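Local coordinates for protein dual oxidase maturation factor 1 (Mus musculus, PDB 6WXU) that may be required for the maturation of the dual oxidase DUOX1 and its transport from the endoplasmic reticulum to the plasma membrane, at residues 60-63 and 64-68. Residues are numbered along the deposited sequence; the frame is centred on the assembly and turned at random.
Sequences SLFI and GAVIL
Phe-62 meets Val-66, and Ile-63 meets Ile-67, in a local i to i+4 contact between successive turns of helix 50-72, predicted to cross the membrane. Four backbone bonds in sequence, from the N-H groups of Gly-64, Ala-65, Val-66 and Ile-67 to the carbonyls of Ser-60, Leu-61, Phe-62 and Ile-63, are the i to i+4 pattern of an alpha helix. The last is the straightest, 171° at the hydrogen, with Ile-67 N 3.0 Å from Ile-63 O. Phe-62 O also receives a weak bond from Ala-65 N.

One branch of Val-66 makes a CH-pi contact with the Phe-62 ring: CG2 sits 4.0 Å from the ring centroid and 23° off its normal, so it covers the face but is displaced toward the CE1 and CZ rim. With chi1 at 166° the Phe-62 ring stands beside its own carbonyl carbon, toward the following turn, and Val-66 CG2, beside its own backbone N, faces back toward the ring.

On the flank buried within the helix bundle, predicted to span the membrane, Ile-67 reaches back with CD1 to Ile-63 CG2 at 3.8 Å. Ile-63 continues outward to Leu-260 and Cys-261 of helix 249-273 and to Trp-191 of helix 170-199; Ile-67 meets Phe-188 of the latter and Thr-213 and Gln-217 of helix 203-224. The Ser-60 hydroxyl is hydrogen-bonded to Asn-195 ND2, a polar link to helix 170-199, whereas Leu-61 and Ala-65 both pack on Phe-31 of helix 22-41. Leu-68 touches a bound diundecyl phosphatidyl choline.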
ATOM      1  N   SER B  60     -41.506  19.694  -8.846  1.00 67.12           N
ATOM      2  CA  SER B  60     -41.183  18.278  -8.743  1.00 67.12           C
ATOM      3  C   SER B  60     -39.705  18.038  -9.014  1.00 67.12           C
ATOM      4  O   SER B  60     -39.026  17.378  -8.218  1.00 67.12           O
ATOM      5  CB  SER B  60     -42.060  17.489  -9.719  1.00 67.12           C
ATOM      6  OG  SER B  60     -41.911  16.082  -9.618  1.00 67.12           O
ATOM      7  N   LEU B  61     -39.177  18.649 -10.076  1.00 66.96           N
ATOM      8  CA  LEU B  61     -37.764  18.523 -10.413  1.00 66.96           C
ATOM      9  C   LEU B  61     -36.872  19.135  -9.343  1.00 66.96           C
ATOM     10  O   LEU B  61     -35.850  18.547  -8.979  1.00 66.96           O
ATOM     11  CB  LEU B  61     -37.498  19.190 -11.761  1.00 66.96           C
ATOM     12  CG  LEU B  61     -36.863  18.300 -12.823  1.00 66.96           C
ATOM     13  CD1 LEU B  61     -37.691  17.050 -13.029  1.00 66.96           C
ATOM     14  CD2 LEU B  61     -36.729  19.069 -14.111  1.00 66.96           C
ATOM     15  N   PHE B  62     -37.245  20.304  -8.819  1.00 62.84           N
ATOM     16  CA  PHE B  62     -36.435  20.946  -7.790  1.00 62.84           C
ATOM     17  C   PHE B  62     -36.353  20.087  -6.535  1.00 62.84           C
ATOM     18  O   PHE B  62     -35.276  19.934  -5.950  1.00 62.84           O
ATOM     19  CB  PHE B  62     -37.004  22.329  -7.469  1.00 62.84           C
ATOM     20  CG  PHE B  62     -36.457  22.941  -6.214  1.00 62.84           C
ATOM     21  CD1 PHE B  62     -35.233  23.583  -6.215  1.00 62.84           C
ATOM     22  CD2 PHE B  62     -37.179  22.894  -5.034  1.00 62.84           C
ATOM     23  CE1 PHE B  62     -34.734  24.153  -5.062  1.00 62.84           C
ATOM     24  CE2 PHE B  62     -36.684  23.462  -3.878  1.00 62.84           C
ATOM     25  CZ  PHE B  62     -35.461  24.092  -3.893  1.00 62.84           C
ATOM     26  N   ILE B  63     -37.478  19.511  -6.109  1.00 60.19           N
ATOM     27  CA  ILE B  63     -37.465  18.656  -4.926  1.00 60.19           C
ATOM     28  C   ILE B  63     -36.615  17.419  -5.174  1.00 60.19           C
ATOM     29  O   ILE B  63     -35.797  17.029  -4.330  1.00 60.19           O
ATOM     30  CB  ILE B  63     -38.900  18.287  -4.517  1.00 60.19           C
ATOM     31  CG1 ILE B  63     -39.644  19.520  -4.012  1.00 60.19           C
ATOM     32  CG2 ILE B  63     -38.885  17.233  -3.449  1.00 60.19           C
ATOM     33  CD1 ILE B  63     -41.095  19.268  -3.721  1.00 60.19           C
ATOM     34  N   GLY B  64     -36.771  16.793  -6.340  1.00 59.04           N
ATOM     35  CA  GLY B  64     -35.973  15.619  -6.637  1.00 59.04           C
ATOM     36  C   GLY B  64     -34.490  15.911  -6.701  1.00 59.04           C
ATOM     37  O   GLY B  64     -33.672  15.057  -6.353  1.00 59.04           O
ATOM     38  N   ALA B  65     -34.122  17.122  -7.121  1.00 58.06           N
ATOM     39  CA  ALA B  65     -32.712  17.485  -7.212  1.00 58.06           C
ATOM     40  C   ALA B  65     -32.128  17.812  -5.848  1.00 58.06           C
ATOM     41  O   ALA B  65     -30.964  17.502  -5.580  1.00 58.06           O
ATOM     42  CB  ALA B  65     -32.527  18.671  -8.153  1.00 58.06           C
ATOM     43  N   VAL B  66     -32.916  18.446  -4.981  1.00 54.27           N
ATOM     44  CA  VAL B  66     -32.431  18.778  -3.647  1.00 54.27           C
ATOM     45  C   VAL B  66     -32.217  17.518  -2.822  1.00 54.27           C
ATOM     46  O   VAL B  66     -31.205  17.387  -2.126  1.00 54.27           O
ATOM     47  CB  VAL B  66     -33.403  19.746  -2.957  1.00 54.27           C
ATOM     48  CG1 VAL B  66     -33.183  19.718  -1.472  1.00 54.27           C
ATOM     49  CG2 VAL B  66     -33.197  21.140  -3.487  1.00 54.27           C
ATOM     50  N   ILE B  67     -33.156  16.571  -2.884  1.00 53.85           N
ATOM     51  CA  ILE B  67     -32.996  15.332  -2.123  1.00 53.85           C
ATOM     52  C   ILE B  67     -31.711  14.617  -2.508  1.00 53.85           C
ATOM     53  O   ILE B  67     -31.085  13.954  -1.675  1.00 53.85           O
ATOM     54  CB  ILE B  67     -34.214  14.415  -2.324  1.00 53.85           C
ATOM     55  CG1 ILE B  67     -35.486  15.093  -1.835  1.00 53.85           C
ATOM     56  CG2 ILE B  67     -34.024  13.110  -1.595  1.00 53.85           C
ATOM     57  CD1 ILE B  67     -36.729  14.323  -2.172  1.00 53.85           C
ATOM     58  N   LEU B  68     -31.289  14.746  -3.759  1.00 52.72           N
ATOM     59  CA  LEU B  68     -30.115  14.035  -4.241  1.00 52.72           C
ATOM     60  C   LEU B  68     -28.829  14.815  -4.029  1.00 52.72           C
ATOM     61  O   LEU B  68     -27.774  14.207  -3.829  1.00 52.72           O
ATOM     62  CB  LEU B  68     -30.281  13.711  -5.725  1.00 52.72           C
ATOM     63  CG  LEU B  68     -29.526  12.514  -6.284  1.00 52.72           C
ATOM     64  CD1 LEU B  68     -29.929  11.252  -5.560  1.00 52.72           C
ATOM     65  CD2 LEU B  68     -29.811  12.391  -7.758  1.00 52.72           C
TER